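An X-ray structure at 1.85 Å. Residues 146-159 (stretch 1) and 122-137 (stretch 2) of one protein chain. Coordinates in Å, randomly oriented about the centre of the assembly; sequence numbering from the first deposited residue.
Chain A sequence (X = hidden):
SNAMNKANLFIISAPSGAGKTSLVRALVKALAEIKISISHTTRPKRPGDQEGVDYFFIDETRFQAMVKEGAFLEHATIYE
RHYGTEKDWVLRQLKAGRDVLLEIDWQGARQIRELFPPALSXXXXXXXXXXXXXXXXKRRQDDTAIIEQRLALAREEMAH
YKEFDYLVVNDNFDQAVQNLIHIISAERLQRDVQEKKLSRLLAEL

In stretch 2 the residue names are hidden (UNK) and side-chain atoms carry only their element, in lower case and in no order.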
# COMPACT_ATOMS: atom_id res chain seq x y z
N ILE A 146 31.23 -20.87 -8.14
CA ILE A 146 29.80 -21.13 -8.13
C ILE A 146 29.03 -19.94 -8.66
O ILE A 146 27.80 -19.97 -8.75
CB ILE A 146 29.30 -21.47 -6.71
CG1 ILE A 146 29.48 -20.26 -5.78
CG2 ILE A 146 30.02 -22.68 -6.15
CD1 ILE A 146 29.10 -20.54 -4.34
N ILE A 147 29.75 -18.88 -9.03
CA ILE A 147 29.13 -17.64 -9.49
C ILE A 147 28.22 -17.86 -10.70
O ILE A 147 27.05 -17.50 -10.68
CB ILE A 147 30.17 -16.56 -9.83
CG1 ILE A 147 31.10 -17.04 -10.95
CG2 ILE A 147 30.97 -16.19 -8.59
CD1 ILE A 147 31.96 -15.94 -11.53
N GLU A 148 28.78 -18.45 -11.75
CA GLU A 148 28.03 -18.69 -12.98
C GLU A 148 26.81 -19.56 -12.69
O GLU A 148 25.81 -19.51 -13.40
CB GLU A 148 28.92 -19.32 -14.04
CG GLU A 148 28.31 -19.37 -15.43
CD GLU A 148 29.35 -19.54 -16.53
OE1 GLU A 148 30.52 -19.16 -16.30
OE2 GLU A 148 29.00 -20.05 -17.61
N GLN A 149 26.91 -20.36 -11.63
CA GLN A 149 25.80 -21.20 -11.19
C GLN A 149 24.78 -20.39 -10.40
O GLN A 149 23.57 -20.56 -10.57
CB GLN A 149 26.30 -22.38 -10.36
CG GLN A 149 26.48 -23.66 -11.16
CD GLN A 149 27.24 -23.45 -12.45
OE1 GLN A 149 26.66 -23.49 -13.54
NE2 GLN A 149 28.54 -23.22 -12.35
N ARG A 150 25.27 -19.51 -9.54
CA ARG A 150 24.39 -18.66 -8.73
C ARG A 150 23.67 -17.63 -9.60
O ARG A 150 22.51 -17.31 -9.34
CB ARG A 150 25.18 -17.96 -7.63
CG ARG A 150 25.89 -18.90 -6.68
CD ARG A 150 26.56 -18.14 -5.55
NE ARG A 150 25.59 -17.49 -4.67
CZ ARG A 150 25.91 -16.67 -3.68
NH1 ARG A 150 27.19 -16.39 -3.43
NH2 ARG A 150 24.96 -16.12 -2.93
N LEU A 151 24.35 -17.12 -10.62
CA LEU A 151 23.72 -16.15 -11.51
C LEU A 151 22.63 -16.80 -12.35
O LEU A 151 21.60 -16.19 -12.64
CB LEU A 151 24.76 -15.47 -12.40
CG LEU A 151 25.66 -14.46 -11.69
CD1 LEU A 151 26.69 -13.90 -12.65
CD2 LEU A 151 24.83 -13.33 -11.09
N ALA A 152 22.85 -18.06 -12.73
CA ALA A 152 21.84 -18.82 -13.45
C ALA A 152 20.60 -19.00 -12.57
O ALA A 152 19.47 -18.87 -13.05
CB ALA A 152 22.39 -20.16 -13.88
N LEU A 153 20.82 -19.30 -11.30
CA LEU A 153 19.71 -19.43 -10.35
C LEU A 153 19.04 -18.09 -10.09
O LEU A 153 17.87 -18.04 -9.69
CB LEU A 153 20.20 -20.03 -9.03
CG LEU A 153 20.54 -21.52 -9.01
CD1 LEU A 153 20.86 -21.98 -7.60
CD2 LEU A 153 19.39 -22.33 -9.59
N ALA A 154 19.77 -17.01 -10.30
CA ALA A 154 19.24 -15.67 -10.08
C ALA A 154 18.24 -15.28 -11.17
O ALA A 154 17.22 -14.66 -10.89
CB ALA A 154 20.37 -14.65 -10.00
N ARG A 155 18.55 -15.64 -12.41
CA ARG A 155 17.67 -15.35 -13.52
C ARG A 155 16.39 -16.17 -13.44
O ARG A 155 15.33 -15.72 -13.87
CB ARG A 155 18.37 -15.60 -14.86
CG ARG A 155 19.40 -14.55 -15.22
CD ARG A 155 19.67 -14.55 -16.71
NE ARG A 155 20.31 -13.31 -17.14
CZ ARG A 155 20.50 -12.97 -18.41
NH1 ARG A 155 20.10 -13.78 -19.38
NH2 ARG A 155 21.08 -11.82 -18.71
N GLU A 156 16.49 -17.36 -12.87
CA GLU A 156 15.34 -18.23 -12.70
C GLU A 156 14.49 -17.75 -11.53
O GLU A 156 13.26 -17.84 -11.56
CB GLU A 156 15.79 -19.68 -12.45
CG GLU A 156 16.59 -20.27 -13.59
CD GLU A 156 17.06 -21.69 -13.30
OE1 GLU A 156 16.86 -22.15 -12.16
OE2 GLU A 156 17.62 -22.33 -14.21
N GLU A 157 15.14 -17.23 -10.50
CA GLU A 157 14.44 -16.62 -9.39
C GLU A 157 13.67 -15.41 -9.90
O GLU A 157 12.51 -15.20 -9.55
CB GLU A 157 15.41 -16.19 -8.29
CG GLU A 157 14.74 -15.59 -7.04
CD GLU A 157 14.29 -16.65 -6.05
OE1 GLU A 157 14.58 -17.84 -6.28
OE2 GLU A 157 13.64 -16.29 -5.04
N MSE A 158 14.31 -14.61 -10.75
CA MSE A 158 13.70 -13.37 -11.23
C MSE A 158 12.53 -13.61 -12.18
O MSE A 158 11.63 -12.78 -12.26
CB MSE A 158 14.75 -12.45 -11.85
CG MSE A 158 15.39 -11.51 -10.85
SE MSE A 158 16.77 -10.40 -11.63
CE MSE A 158 17.99 -11.81 -12.20
N ALA A 159 12.54 -14.73 -12.88
CA ALA A 159 11.43 -15.08 -13.76
C ALA A 159 10.13 -15.26 -12.98
O ALA A 159 9.04 -15.25 -13.55
CB ALA A 159 11.75 -16.33 -14.56
N UNK A 122 6.90 -8.97 -1.70
CA UNK A 122 7.67 -7.92 -2.36
C UNK A 122 8.90 -8.55 -3.01
O UNK A 122 9.64 -9.28 -2.36
c UNK A 122 8.96 -5.78 -2.02
c UNK A 122 7.01 -6.34 -0.50
c UNK A 122 7.44 -5.56 0.73
c UNK A 122 8.17 -6.89 -1.33
N UNK A 123 9.11 -8.25 -4.29
CA UNK A 123 10.29 -8.75 -4.99
C UNK A 123 11.30 -7.63 -5.19
O UNK A 123 10.97 -6.58 -5.74
c UNK A 123 11.77 -12.58 -7.15
c UNK A 123 10.95 -10.33 -6.87
c UNK A 123 13.01 -10.74 -8.03
c UNK A 123 9.91 -9.38 -6.33
c UNK A 123 10.82 -11.70 -6.66
c UNK A 123 12.06 -9.86 -7.55
c UNK A 123 12.87 -12.10 -7.82
N UNK A 124 12.53 -7.84 -4.75
CA UNK A 124 13.57 -6.84 -4.91
C UNK A 124 14.37 -7.11 -6.18
O UNK A 124 14.94 -8.19 -6.35
c UNK A 124 13.79 -6.74 -2.39
c UNK A 124 15.55 -5.70 -3.85
c UNK A 124 12.98 -5.49 -2.24
c UNK A 124 14.55 -6.84 -3.71
N UNK A 125 14.39 -6.13 -7.08
CA UNK A 125 15.11 -6.25 -8.34
C UNK A 125 16.43 -5.50 -8.28
O UNK A 125 16.51 -4.41 -7.70
c UNK A 125 13.18 -7.70 -10.42
c UNK A 125 12.08 -5.46 -10.67
c UNK A 125 14.27 -5.66 -9.48
c UNK A 125 12.94 -6.35 -9.78
N UNK A 126 17.48 -6.08 -8.87
CA UNK A 126 18.74 -5.34 -9.02
C UNK A 126 18.58 -4.37 -10.18
O UNK A 126 17.69 -4.56 -11.00
c UNK A 126 19.74 -6.44 -9.40
c UNK A 126 18.91 -7.43 -10.15
c UNK A 126 17.54 -7.41 -9.49
N UNK A 127 19.43 -3.32 -10.24
CA UNK A 127 19.36 -2.37 -11.35
C UNK A 127 19.97 -2.94 -12.63
O UNK A 127 19.81 -2.38 -13.71
c UNK A 127 21.13 -1.78 -9.86
c UNK A 127 20.40 -2.92 -9.21
c UNK A 127 20.17 -1.18 -10.83
N UNK A 128 20.66 -4.07 -12.50
CA UNK A 128 21.25 -4.76 -13.64
C UNK A 128 21.75 -6.13 -13.22
O UNK A 128 21.95 -6.39 -12.03
c UNK A 128 22.40 -3.94 -14.23
o UNK A 128 23.49 -3.88 -13.32
N UNK A 129 21.96 -7.01 -14.20
CA UNK A 129 22.55 -8.31 -13.91
C UNK A 129 23.97 -8.13 -13.39
O UNK A 129 24.42 -8.87 -12.52
c UNK A 129 22.58 -9.22 -15.16
c UNK A 129 21.17 -9.67 -15.53
c UNK A 129 20.54 -10.59 -14.51
c UNK A 129 23.46 -10.43 -14.91
N UNK A 130 24.67 -7.13 -13.93
CA UNK A 130 26.04 -6.88 -13.53
C UNK A 130 26.14 -6.48 -12.06
O UNK A 130 27.13 -6.77 -11.39
o UNK A 130 27.55 -4.09 -16.39
o UNK A 130 27.81 -5.62 -17.94
c UNK A 130 26.82 -6.30 -15.89
c UNK A 130 27.44 -5.26 -16.81
c UNK A 130 26.68 -5.83 -14.44
N UNK A 131 25.10 -5.83 -11.55
CA UNK A 131 25.05 -5.45 -10.14
C UNK A 131 25.10 -6.68 -9.23
O UNK A 131 25.75 -6.67 -8.19
c UNK A 131 23.80 -4.63 -9.85
N UNK A 132 24.41 -7.74 -9.64
CA UNK A 132 24.43 -9.00 -8.89
C UNK A 132 25.83 -9.59 -8.86
O UNK A 132 26.33 -9.98 -7.81
c UNK A 132 21.99 -9.64 -9.56
c UNK A 132 23.46 -10.01 -9.50
c UNK A 132 21.22 -10.71 -10.30
c UNK A 132 21.43 -9.44 -8.15
N UNK A 133 26.46 -9.68 -10.03
CA UNK A 133 27.79 -10.26 -10.13
C UNK A 133 28.79 -9.47 -9.29
O UNK A 133 29.60 -10.04 -8.57
c UNK A 133 29.22 -13.05 -14.36
n UNK A 133 29.12 -11.75 -14.12
c UNK A 133 29.58 -11.04 -11.79
n UNK A 133 30.17 -13.77 -13.78
n UNK A 133 28.35 -13.64 -15.18
c UNK A 133 30.02 -11.01 -13.24
c UNK A 133 28.25 -10.32 -11.59
N UNK A 134 28.71 -8.14 -9.40
CA UNK A 134 29.55 -7.26 -8.61
C UNK A 134 29.41 -7.52 -7.11
O UNK A 134 30.40 -7.76 -6.42
o UNK A 134 28.82 -3.12 -9.23
c UNK A 134 29.83 -3.36 -8.53
o UNK A 134 30.60 -2.48 -8.11
c UNK A 134 30.11 -4.80 -8.16
c UNK A 134 29.23 -5.79 -8.91
N UNK A 135 28.18 -7.48 -6.61
CA UNK A 135 27.94 -7.68 -5.18
C UNK A 135 28.38 -9.07 -4.73
O UNK A 135 28.95 -9.23 -3.64
c UNK A 135 26.19 -7.45 -3.33
c UNK A 135 26.47 -7.43 -4.83
n UNK A 135 24.67 -5.49 -2.99
c UNK A 135 24.78 -6.95 -2.98
c UNK A 135 23.98 -4.79 -3.89
n UNK A 135 23.32 -5.41 -4.86
n UNK A 135 23.94 -3.47 -3.80
N UNK A 136 28.12 -10.08 -5.55
CA UNK A 136 28.47 -11.46 -5.19
C UNK A 136 29.98 -11.68 -5.18
O UNK A 136 30.51 -12.29 -4.26
c UNK A 136 25.76 -13.65 -6.98
c UNK A 136 27.79 -12.46 -6.13
c UNK A 136 26.29 -12.69 -5.93
c UNK A 136 26.02 -13.22 -4.52
N UNK A 137 30.66 -11.19 -6.21
CA UNK A 137 32.11 -11.34 -6.29
C UNK A 137 32.79 -10.71 -5.08
O UNK A 137 33.77 -11.24 -4.56
c UNK A 137 32.17 -11.45 -8.82
c UNK A 137 32.69 -12.86 -8.96
c UNK A 137 32.69 -10.71 -7.58
c UNK A 137 34.21 -10.75 -7.55

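Position 122 carries four carbons, forked at the first, with one arm two carbons long; this beta-branched pattern is isoleucine. The side chain of Ile-122 is out of reach of stretch 1. Position 123 has one carbon followed by a ring of six carbons and no oxygen, hence phenylalanine. The ring tip of Phe-123 meets the backbone of Glu-157 and Met-158: CZ lies 3.6 Å from Glu-157 O and 3.7 Å from Met-158 CA. Position 124 repeats the four-carbon fork at the first atom, out of reach of stretch 1: Ile-124. Alternation along the strand explains why 123 faces the helix while its two neighbours do not.

At 125 four carbons fork at the second, which defines leucine. Its CA-to-CB bond points sideways, but the end of Leu-125 comes nearer, with CD2 4.4 Å from Met-158 CG. Positions 126 and 127 each have three carbons closing a ring onto the backbone N, so both are prolines. Pro-126 CD sits 3.8 Å from the selenium, Met-158 SE; Pro-127 makes no contact. One carbon and one oxygen at 128 give serine. Ser-128 points away from stretch 1 and caps the following helix: its OG accepts from the backbone N of residue 131 at 3.1 Å.

Position 129 again shows four carbons forked at the first, one arm longer: isoleucine. Ile-129 CD1 reaches Met-158 CE at 3.7 Å and lies 3.8 Å from Arg-155 NE, at the edge of that guanidinium. Three carbons, the third bearing two oxygens, make 130 glutamate; Glu-130 points away. A single carbon at 131 is alanine, and Ala-131 is out of reach. Position 132, four carbons forked at the second, is leucine. Leu-132 CB is 3.9 Å from Leu-151 CD2, while its CD1 is 4.0 Å from Ala-154 CB and 3.9 Å from Met-158 CE.

At 133, three carbons, a nitrogen and a carbon carrying two more nitrogens spell arginine. Arg-133 lays one guanidinium face against Leu-151 CD1, 3.0 Å from its NH2, and presents an edge to Ile-147 CD1, 3.6 Å from its NH1. Position 134 has the carboxylate pattern of 130 and is Glu-134; position 135 has the guanidinium pattern of 133 and is Arg-135. Neither reaches stretch 1. The four carbons at 136 fork at the second: leucine. Leu-136 CD2 lies over one face of the Arg-150 guanidinium, 3.5 Å from NH2, and its CD1 is 4.2 Å from Leu-151 CD2. Position 137, four carbons forked at the first with one arm two carbons long, is isoleucine; Ile-137 CD1 touches Ile-147 CG2 at 3.8 Å.

The contact buries 751 Å² without a hydrogen bond across it. The helices run at 138°, so rising numbers on one meet falling numbers on the other. Leu-151 packs among Leu-132, Arg-133 and Leu-136, while Met-158 bridges strand, proline and helix. The guanidinium groups of Arg-133 and Arg-150 each take a leucine methyl over one face, Leu-151 CD1 and Leu-136 CD2 respectively, and Arg-155 has Ile-129 CD1 at its edge.

Stretch 2 122-137: IFILPPSIEALRERLI
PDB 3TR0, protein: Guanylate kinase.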